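Local coordinates for oligopeptide ABC transporter, periplasmic oligopeptide-binding protein, putative (Thermotoga maritima MSB8, PDB 5IPW) that probably binds oligopeptides in the periplasm and hands them to an ABC transporter for uptake, at residues 81-86 with 620-625; 182-187 with 614-619; 237-242 with 260-265. All coordinates share one frame; numbering follows the deposited sequence.

Interaction 1: 81-86 with 620-625; sequences EVKLAF and TPLNAM
Met625 sets its terminal methyl almost exactly over the middle of the Phe86 ring, a CH-pi contact in which CE stands 3.5 Å from the ring centroid of Phe86 and only 7° off its normal. The sulfur lies over the same face, SD being 4.5 Å from that centroid, so this is also a Met-aromatic contact, made by two side chains that run at about a right angle. It joins strand 85-87, an outermost strand of the antiparallel five-stranded sheet, to the residue just after the 3-10 segment 622-624 near the C-terminus of this solute-binding protein. The opposite face of the ring carries Lys83 CB, offset toward the rim, and the aromatic group is thus sandwiched between a methionine methyl and an aliphatic stem. In Met625 the bend at chi2 (50°) places SD, from which CE extends to the ring.

Leu622 lies at the edge of the ring, where its CD2 touches Phe86 CE1, 4.2 Å away. The same methyl packs on Lys83 CE at 3.8 Å and on Glu81 CB. Beyond these carbons Lys83 NZ forms a salt bridge with Glu81 OE1, while NZ also donates to the carbonyls of Tyr184 and Gly185. The other Leu622 methyl, CD1, rests 3.4 Å from Glu81 O.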
loop_
_atom_site.group_PDB
_atom_site.type_symbol
_atom_site.label_atom_id
_atom_site.label_comp_id
_atom_site.label_asym_id
_atom_site.label_seq_id
_atom_site.Cartn_x
_atom_site.Cartn_y
_atom_site.Cartn_z
ATOM N N GLU A 81 13.649 -2.064 3.923
ATOM C CA GLU A 81 13.444 -0.637 3.736
ATOM C C GLU A 81 13.436 0.144 5.035
ATOM O O GLU A 81 12.969 -0.331 6.068
ATOM C CB GLU A 81 12.135 -0.378 2.981
ATOM C CG GLU A 81 12.306 -0.337 1.472
ATOM C CD GLU A 81 10.991 -0.475 0.737
ATOM O OE1 GLU A 81 9.978 0.117 1.179
ATOM O OE2 GLU A 81 10.975 -1.189 -0.285
ATOM N N VAL A 82 13.955 1.361 4.958
ATOM C CA VAL A 82 13.928 2.289 6.083
ATOM C C VAL A 82 13.439 3.650 5.606
ATOM O O VAL A 82 13.672 4.048 4.465
ATOM C CB VAL A 82 15.307 2.417 6.777
ATOM C CG1 VAL A 82 15.705 1.095 7.414
ATOM C CG2 VAL A 82 16.381 2.895 5.807
ATOM N N LYS A 83 12.760 4.354 6.501
ATOM C CA LYS A 83 12.092 5.608 6.176
ATOM C C LYS A 83 12.530 6.680 7.163
ATOM O O LYS A 83 12.986 6.360 8.260
ATOM C CB LYS A 83 10.568 5.417 6.255
ATOM C CG LYS A 83 10.061 4.152 5.574
ATOM C CD LYS A 83 10.266 4.203 4.067
ATOM C CE LYS A 83 9.852 2.903 3.400
ATOM N NZ LYS A 83 10.246 2.885 1.962
ATOM N N LEU A 84 12.390 7.947 6.777
ATOM C CA LEU A 84 12.580 9.045 7.718
ATOM C C LEU A 84 11.532 8.906 8.793
ATOM O O LEU A 84 11.797 9.093 9.976
ATOM C CB LEU A 84 12.431 10.395 7.026
ATOM C CG LEU A 84 13.569 10.779 6.083
ATOM C CD1 LEU A 84 13.261 12.089 5.382
ATOM C CD2 LEU A 84 14.883 10.891 6.837
ATOM N N ALA A 85 10.330 8.565 8.365
ATOM C CA ALA A 85 9.263 8.262 9.284
ATOM C C ALA A 85 8.439 7.136 8.694
ATOM O O ALA A 85 8.076 7.175 7.518
ATOM C CB ALA A 85 8.405 9.492 9.514
ATOM N N PHE A 86 8.163 6.129 9.511
ATOM C CA PHE A 86 7.430 4.958 9.056
ATOM C C PHE A 86 5.945 5.195 9.171
ATOM O O PHE A 86 5.491 6.062 9.932
ATOM C CB PHE A 86 7.790 3.731 9.893
ATOM C CG PHE A 86 9.194 3.253 9.691
ATOM C CD1 PHE A 86 9.504 2.392 8.651
ATOM C CD2 PHE A 86 10.204 3.646 10.546
ATOM C CE1 PHE A 86 10.795 1.941 8.462
ATOM C CE2 PHE A 86 11.501 3.195 10.362
ATOM C CZ PHE A 86 11.795 2.342 9.316
ATOM N N THR A 620 4.125 -3.865 2.800
ATOM C CA THR A 620 4.020 -5.132 3.509
ATOM C C THR A 620 5.101 -6.087 3.001
ATOM O O THR A 620 5.306 -6.185 1.802
ATOM C CB THR A 620 2.612 -5.736 3.350
ATOM O OG1 THR A 620 1.650 -4.847 3.933
ATOM C CG2 THR A 620 2.498 -7.075 4.044
ATOM N N PRO A 621 5.811 -6.780 3.914
ATOM C CA PRO A 621 5.619 -6.869 5.358
ATOM C C PRO A 621 6.332 -5.818 6.214
ATOM O O PRO A 621 6.363 -5.980 7.428
ATOM C CB PRO A 621 6.190 -8.249 5.674
ATOM C CG PRO A 621 7.359 -8.350 4.754
ATOM C CD PRO A 621 6.949 -7.621 3.489
ATOM N N LEU A 622 6.873 -4.752 5.630
ATOM C CA LEU A 622 7.497 -3.683 6.440
ATOM C C LEU A 622 6.535 -3.149 7.493
ATOM O O LEU A 622 6.919 -2.747 8.589
ATOM C CB LEU A 622 7.946 -2.523 5.560
ATOM C CG LEU A 622 8.708 -1.415 6.288
ATOM C CD1 LEU A 622 10.027 -1.948 6.823
ATOM C CD2 LEU A 622 8.940 -0.232 5.367
ATOM N N ASN A 623 5.277 -3.129 7.108
ATOM C CA ASN A 623 4.149 -2.820 7.960
ATOM C C ASN A 623 4.133 -3.606 9.295
ATOM O O ASN A 623 3.642 -3.115 10.300
ATOM C CB ASN A 623 2.899 -3.141 7.121
ATOM C CG ASN A 623 1.629 -2.756 7.800
ATOM O OD1 ASN A 623 1.627 -1.923 8.711
ATOM N ND2 ASN A 623 0.527 -3.356 7.367
ATOM N N ALA A 624 4.651 -4.835 9.283
ATOM C CA ALA A 624 4.776 -5.663 10.485
ATOM C C ALA A 624 6.047 -5.372 11.288
ATOM O O ALA A 624 6.215 -5.883 12.397
ATOM C CB ALA A 624 4.752 -7.132 10.091
ATOM N N MET A 625 6.945 -4.590 10.696
ATOM C CA MET A 625 8.193 -4.146 11.307
ATOM C C MET A 625 9.174 -5.281 11.582
ATOM O O MET A 625 9.473 -5.590 12.731
ATOM C CB MET A 625 7.916 -3.313 12.576
ATOM C CG MET A 625 8.860 -2.121 12.740
ATOM S SD MET A 625 8.971 -1.122 11.231
ATOM C CE MET A 625 10.248 0.043 11.667
#

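Interaction 2: 182-187 with 614-619; sequences VPYGGF and TDDVLR
Asp616 meets Tyr184 through a single carboxylate oxygen: Tyr184 OH donates to Asp616 OD1 at 3.0 Å, on the syn lone pair. Ring and carboxylate planes are 55° apart. CG of the tyrosine is anti to its backbone N (chi1 -178°), which carries the base of the ring away from that nitrogen. The other oxygen, OD2, is held by a salt bridge to Lys78 of helix 73-80, so the acid is gripped at both oxygens. Asp616 also opens a type I beta turn that ends at Arg619.

Next in line, Val617 offers its backbone O to the edge of the Tyr184 ring, 3.5 Å from CD1, while the same oxygen accepts a hydrogen bond from Trp87 NE1. In this way the turn after strand 613-614, at the margin of its mixed sheet, is joined to the loop that follows strand 166-171 in a different, antiparallel sheet. Leu618 turns away and packs on Trp87.

Arg619 closes the turn, and its chain, bent at chi2 and chi3, folds back over it. Its CG lies 4.1 Å from Pro183 O. CD lies 3.6 Å from Tyr184 CD1, and NH1 lies 3.3 Å from Tyr184 CE1, with ring and guanidinium planes 70° apart. An alanine here would probably leave Glu81, the salt-bridge partner of NE, without that mate and the Tyr184 ring freer to turn. NH1 forms a salt bridge with Asp616 OD1 at 3.3 Å and donates to Asp616 O from above the carbonyl plane, opposite the face used by Arg619 N.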
loop_
_atom_site.group_PDB
_atom_site.type_symbol
_atom_site.label_atom_id
_atom_site.label_comp_id
_atom_site.label_asym_id
_atom_site.label_seq_id
_atom_site.Cartn_x
_atom_site.Cartn_y
_atom_site.Cartn_z
ATOM N N VAL A 182 6.385 10.106 2.403
ATOM C CA VAL A 182 7.590 9.805 3.178
ATOM C C VAL A 182 7.682 8.364 3.700
ATOM O O VAL A 182 8.754 7.767 3.631
ATOM C CB VAL A 182 7.762 10.808 4.338
ATOM C CG1 VAL A 182 8.930 10.423 5.232
ATOM C CG2 VAL A 182 7.984 12.205 3.782
ATOM N N PRO A 183 6.577 7.804 4.226
ATOM C CA PRO A 183 6.584 6.406 4.664
ATOM C C PRO A 183 6.650 5.404 3.520
ATOM O O PRO A 183 6.961 4.238 3.757
ATOM C CB PRO A 183 5.239 6.236 5.378
ATOM C CG PRO A 183 4.654 7.590 5.482
ATOM C CD PRO A 183 5.253 8.408 4.395
ATOM N N TYR A 184 6.324 5.848 2.307
ATOM C CA TYR A 184 6.332 4.986 1.136
ATOM C C TYR A 184 7.703 4.982 0.460
ATOM O O TYR A 184 8.219 3.920 0.102
ATOM C CB TYR A 184 5.255 5.422 0.126
ATOM C CG TYR A 184 5.200 4.516 -1.087
ATOM C CD1 TYR A 184 4.497 3.322 -1.047
ATOM C CD2 TYR A 184 5.884 4.832 -2.262
ATOM C CE1 TYR A 184 4.458 2.469 -2.140
ATOM C CE2 TYR A 184 5.854 3.984 -3.363
ATOM C CZ TYR A 184 5.138 2.797 -3.296
ATOM O OH TYR A 184 5.092 1.928 -4.369
ATOM N N GLY A 185 8.279 6.169 0.281
ATOM C CA GLY A 185 9.447 6.354 -0.579
ATOM C C GLY A 185 10.791 6.314 0.115
ATOM O O GLY A 185 10.887 6.035 1.315
ATOM N N GLY A 186 11.833 6.624 -0.657
ATOM C CA GLY A 186 13.229 6.457 -0.227
ATOM C C GLY A 186 13.924 7.746 0.189
ATOM O O GLY A 186 15.086 7.992 -0.193
ATOM N N PHE A 187 13.236 8.537 1.015
ATOM C CA PHE A 187 13.713 9.867 1.389
ATOM C C PHE A 187 14.898 9.864 2.355
ATOM O O PHE A 187 15.425 10.927 2.695
ATOM C CB PHE A 187 12.549 10.712 1.921
ATOM C CG PHE A 187 11.502 10.967 0.882
ATOM C CD1 PHE A 187 11.658 11.997 -0.034
ATOM C CD2 PHE A 187 10.402 10.136 0.764
ATOM C CE1 PHE A 187 10.718 12.213 -1.029
ATOM C CE2 PHE A 187 9.455 10.349 -0.225
ATOM C CZ PHE A 187 9.612 11.388 -1.125
ATOM N N THR A 614 -2.661 -5.907 4.408
ATOM C CA THR A 614 -1.538 -5.990 3.490
ATOM C C THR A 614 -1.837 -5.225 2.215
ATOM O O THR A 614 -2.923 -5.355 1.658
ATOM C CB THR A 614 -1.236 -7.452 3.136
ATOM O OG1 THR A 614 -2.313 -7.990 2.362
ATOM C CG2 THR A 614 -1.069 -8.271 4.394
ATOM N N ASP A 615 -0.861 -4.443 1.761
ATOM C CA ASP A 615 -1.001 -3.579 0.588
ATOM C C ASP A 615 0.401 -3.102 0.190
ATOM O O ASP A 615 1.293 -3.042 1.035
ATOM C CB ASP A 615 -1.909 -2.377 0.921
ATOM C CG ASP A 615 -2.678 -1.837 -0.298
ATOM O OD1 ASP A 615 -2.538 -2.392 -1.413
ATOM O OD2 ASP A 615 -3.432 -0.845 -0.131
ATOM N N ASP A 616 0.606 -2.774 -1.084
ATOM C CA ASP A 616 1.923 -2.303 -1.544
ATOM C C ASP A 616 2.258 -0.924 -0.956
ATOM O O ASP A 616 3.412 -0.642 -0.646
ATOM C CB ASP A 616 2.004 -2.279 -3.079
ATOM C CG ASP A 616 3.322 -1.689 -3.597
ATOM O OD1 ASP A 616 3.422 -0.445 -3.720
ATOM O OD2 ASP A 616 4.257 -2.465 -3.894
ATOM N N VAL A 617 1.247 -0.082 -0.801
ATOM C CA VAL A 617 1.408 1.235 -0.184
ATOM C C VAL A 617 1.963 1.172 1.241
ATOM O O VAL A 617 2.692 2.070 1.661
ATOM C CB VAL A 617 0.080 2.034 -0.206
ATOM C CG1 VAL A 617 -1.060 1.245 0.432
ATOM C CG2 VAL A 617 0.235 3.389 0.472
ATOM N N LEU A 618 1.629 0.119 1.982
ATOM C CA LEU A 618 2.150 -0.062 3.340
ATOM C C LEU A 618 3.461 -0.850 3.360
ATOM O O LEU A 618 4.002 -1.155 4.428
ATOM C CB LEU A 618 1.114 -0.764 4.214
ATOM C CG LEU A 618 -0.263 -0.111 4.327
ATOM C CD1 LEU A 618 -1.191 -1.010 5.129
ATOM C CD2 LEU A 618 -0.175 1.268 4.962
ATOM N N ARG A 619 3.964 -1.183 2.177
ATOM C CA ARG A 619 5.259 -1.853 2.017
ATOM C C ARG A 619 5.285 -3.225 2.688
ATOM O O ARG A 619 6.342 -3.698 3.084
ATOM C CB ARG A 619 6.397 -0.968 2.563
ATOM C CG ARG A 619 6.337 0.504 2.160
ATOM C CD ARG A 619 6.233 0.696 0.657
ATOM N NE ARG A 619 7.383 0.119 -0.029
ATOM C CZ ARG A 619 7.383 -0.348 -1.275
ATOM N NH1 ARG A 619 6.282 -0.330 -2.017
ATOM N NH2 ARG A 619 8.497 -0.850 -1.782
#

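Interaction 3: 237-242 with 260-265; sequences PTLSPW and YFWAVD
The backbones of 237-242 and 260-265 come closest where Pro241 faces Phe261, their CA atoms 5.7 Å apart, just before strand 242-244 on one side and strand 263-265 on the other. Pro241 and Phe261 lie side by side and point the same way, with the proline over one face of the aromatic ring. Pro241 CB stands 3.9 Å from the Phe261 ring centroid and 11° off its normal, a CH-pi contact, and Pro241 CA covers the same face nearer the rim. Pro241 CD adds an apolar contact to Phe261 CE1 at 3.7 Å.

Leu239 contributes mainly its carbonyl. Trp262 NE1 donates to Leu239 O at 3.0 Å, with an N-H...acceptor angle of 145°. The donor lies in the carbonyl plane on a lone pair, although the oxygen is tilted out of the indole plane. CG of Trp262 takes the crowded position between backbone N and carbonyl carbon (chi1 36°). Phe261 CE1 lies over one face of the indole. The same Leu239 oxygen meets the edge of the Phe261 ring, 3.3 Å from CE1. Upstream, Thr238 OG1 accepts from Ser240 N in an ST turn that spans Leu239, and Ser240 OG is bonded to Ile80 O.

The contact thus joins the loops that lead into strands 242-244 and 263-265, each an outermost strand of its own mixed sheet, close to Leu98 of strand 94-105, on which both Leu239 and Trp262 pack. Within this buried, largely apolar cluster, the Leu239 carbonyl has its polarity met by the indole N-H, with the edge of the Phe261 ring beside it.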
loop_
_atom_site.group_PDB
_atom_site.type_symbol
_atom_site.label_atom_id
_atom_site.label_comp_id
_atom_site.label_asym_id
_atom_site.label_seq_id
_atom_site.Cartn_x
_atom_site.Cartn_y
_atom_site.Cartn_z
ATOM N N PRO A 237 27.125 0.876 0.778
ATOM C CA PRO A 237 26.756 1.184 2.159
ATOM C C PRO A 237 25.265 1.380 2.292
ATOM O O PRO A 237 24.634 1.916 1.378
ATOM C CB PRO A 237 27.475 2.507 2.432
ATOM C CG PRO A 237 28.632 2.496 1.501
ATOM C CD PRO A 237 28.110 1.837 0.257
ATOM N N THR A 238 24.713 0.957 3.419
ATOM C CA THR A 238 23.270 0.973 3.604
ATOM C C THR A 238 22.869 1.409 5.022
ATOM O O THR A 238 23.668 1.322 5.963
ATOM C CB THR A 238 22.666 -0.417 3.280
ATOM O OG1 THR A 238 21.238 -0.390 3.422
ATOM C CG2 THR A 238 23.221 -1.470 4.197
ATOM N N LEU A 239 21.625 1.878 5.137
ATOM C CA LEU A 239 20.991 2.181 6.420
ATOM C C LEU A 239 20.037 1.068 6.860
ATOM O O LEU A 239 19.422 1.149 7.923
ATOM C CB LEU A 239 20.238 3.516 6.327
ATOM C CG LEU A 239 21.152 4.736 6.109
ATOM C CD1 LEU A 239 20.374 5.970 5.703
ATOM C CD2 LEU A 239 21.973 5.041 7.346
ATOM N N SER A 240 19.920 0.020 6.049
ATOM C CA SER A 240 18.987 -1.071 6.343
ATOM C C SER A 240 19.465 -1.958 7.496
ATOM O O SER A 240 20.660 -2.027 7.783
ATOM C CB SER A 240 18.782 -1.927 5.094
ATOM O OG SER A 240 18.094 -1.207 4.099
ATOM N N PRO A 241 18.532 -2.648 8.158
ATOM C CA PRO A 241 18.895 -3.597 9.217
ATOM C C PRO A 241 19.716 -4.812 8.726
ATOM O O PRO A 241 20.436 -5.426 9.513
ATOM C CB PRO A 241 17.540 -4.051 9.752
ATOM C CG PRO A 241 16.594 -3.824 8.624
ATOM C CD PRO A 241 17.076 -2.560 7.982
ATOM N N TRP A 242 19.593 -5.172 7.454
ATOM C CA TRP A 242 20.486 -6.170 6.885
ATOM C C TRP A 242 21.011 -5.695 5.536
ATOM O O TRP A 242 20.411 -4.821 4.904
ATOM C CB TRP A 242 19.795 -7.523 6.715
ATOM C CG TRP A 242 19.171 -8.103 7.934
ATOM C CD1 TRP A 242 19.779 -8.872 8.863
ATOM C CD2 TRP A 242 17.803 -7.998 8.331
ATOM N NE1 TRP A 242 18.880 -9.247 9.836
ATOM C CE2 TRP A 242 17.656 -8.726 9.523
ATOM C CE3 TRP A 242 16.681 -7.357 7.790
ATOM C CZ2 TRP A 242 16.439 -8.831 10.191
ATOM C CZ3 TRP A 242 15.468 -7.468 8.454
ATOM C CH2 TRP A 242 15.359 -8.204 9.638
ATOM N N TYR A 260 25.999 -1.255 12.120
ATOM C CA TYR A 260 25.772 0.151 12.458
ATOM C C TYR A 260 24.298 0.527 12.477
ATOM O O TYR A 260 23.954 1.714 12.417
ATOM C CB TYR A 260 26.524 1.044 11.461
ATOM C CG TYR A 260 28.011 0.953 11.639
ATOM C CD1 TYR A 260 28.646 1.704 12.617
ATOM C CD2 TYR A 260 28.780 0.092 10.864
ATOM C CE1 TYR A 260 30.011 1.625 12.815
ATOM C CE2 TYR A 260 30.149 -0.005 11.053
ATOM C CZ TYR A 260 30.761 0.771 12.041
ATOM O OH TYR A 260 32.124 0.715 12.271
ATOM N N PHE A 261 23.411 -0.462 12.567
ATOM C CA PHE A 261 21.979 -0.159 12.586
ATOM C C PHE A 261 21.641 0.693 13.809
ATOM O O PHE A 261 22.199 0.491 14.896
ATOM C CB PHE A 261 21.110 -1.419 12.551
ATOM C CG PHE A 261 19.682 -1.141 12.187
ATOM C CD1 PHE A 261 19.372 -0.540 10.980
ATOM C CD2 PHE A 261 18.655 -1.437 13.059
ATOM C CE1 PHE A 261 18.061 -0.248 10.644
ATOM C CE2 PHE A 261 17.341 -1.157 12.729
ATOM C CZ PHE A 261 17.041 -0.565 11.520
ATOM N N TRP A 262 20.690 1.603 13.613
ATOM C CA TRP A 262 20.542 2.813 14.435
ATOM C C TRP A 262 19.298 2.788 15.302
ATOM O O TRP A 262 18.909 3.822 15.836
ATOM C CB TRP A 262 20.489 4.051 13.524
ATOM C CG TRP A 262 19.775 3.758 12.264
ATOM C CD1 TRP A 262 20.328 3.322 11.096
ATOM C CD2 TRP A 262 18.367 3.800 12.051
ATOM N NE1 TRP A 262 19.350 3.105 10.164
ATOM C CE2 TRP A 262 18.134 3.393 10.722
ATOM C CE3 TRP A 262 17.279 4.144 12.849
ATOM C CZ2 TRP A 262 16.858 3.322 10.173
ATOM C CZ3 TRP A 262 16.004 4.075 12.300
ATOM C CH2 TRP A 262 15.804 3.663 10.978
ATOM N N ALA A 263 18.667 1.625 15.438
ATOM C CA ALA A 263 17.508 1.498 16.306
ATOM C C ALA A 263 17.779 0.440 17.342
ATOM O O ALA A 263 18.529 -0.493 17.097
ATOM C CB ALA A 263 16.275 1.134 15.508
ATOM N N VAL A 264 17.156 0.597 18.502
ATOM C CA VAL A 264 17.243 -0.372 19.579
ATOM C C VAL A 264 15.867 -0.724 20.135
ATOM O O VAL A 264 14.858 -0.105 19.809
ATOM C CB VAL A 264 18.124 0.137 20.739
ATOM C CG1 VAL A 264 19.518 0.505 20.244
ATOM C CG2 VAL A 264 17.488 1.343 21.428
ATOM N N ASP A 265 15.877 -1.770 20.943
ATOM C CA ASP A 265 14.800 -2.192 21.834
ATOM C C ASP A 265 14.487 -1.222 22.932
ATOM O O ASP A 265 15.296 -0.369 23.266
ATOM C CB ASP A 265 15.299 -3.411 22.617
ATOM C CG ASP A 265 14.760 -4.655 22.118
ATOM O OD1 ASP A 265 14.038 -4.603 21.108
ATOM O OD2 ASP A 265 15.053 -5.688 22.735
#

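Interactions 1 and 2 are neighbours, their centres 7 Å apart, and share consecutive parts of the C-terminal loop between strands 613-614 and 630-631; the Glu81-Arg619 salt bridge spans them. Interaction 3, with its centre 13 Å from that of interaction 1, meets it through packing of Val82 on Trp262, Leu239 and Pro241. Both border one antiparallel sheet: Phe86 of interaction 1 is in strand 85-87, and Leu98, on which interaction 3 packs, is in the adjacent strand 94-105. Along the chain, interaction 3 is nested within the loop closed by interaction 2, itself nested within that of interaction 1. The C-terminal loop is therefore tied back to this sheet and its surroundings, more than 400 residues earlier.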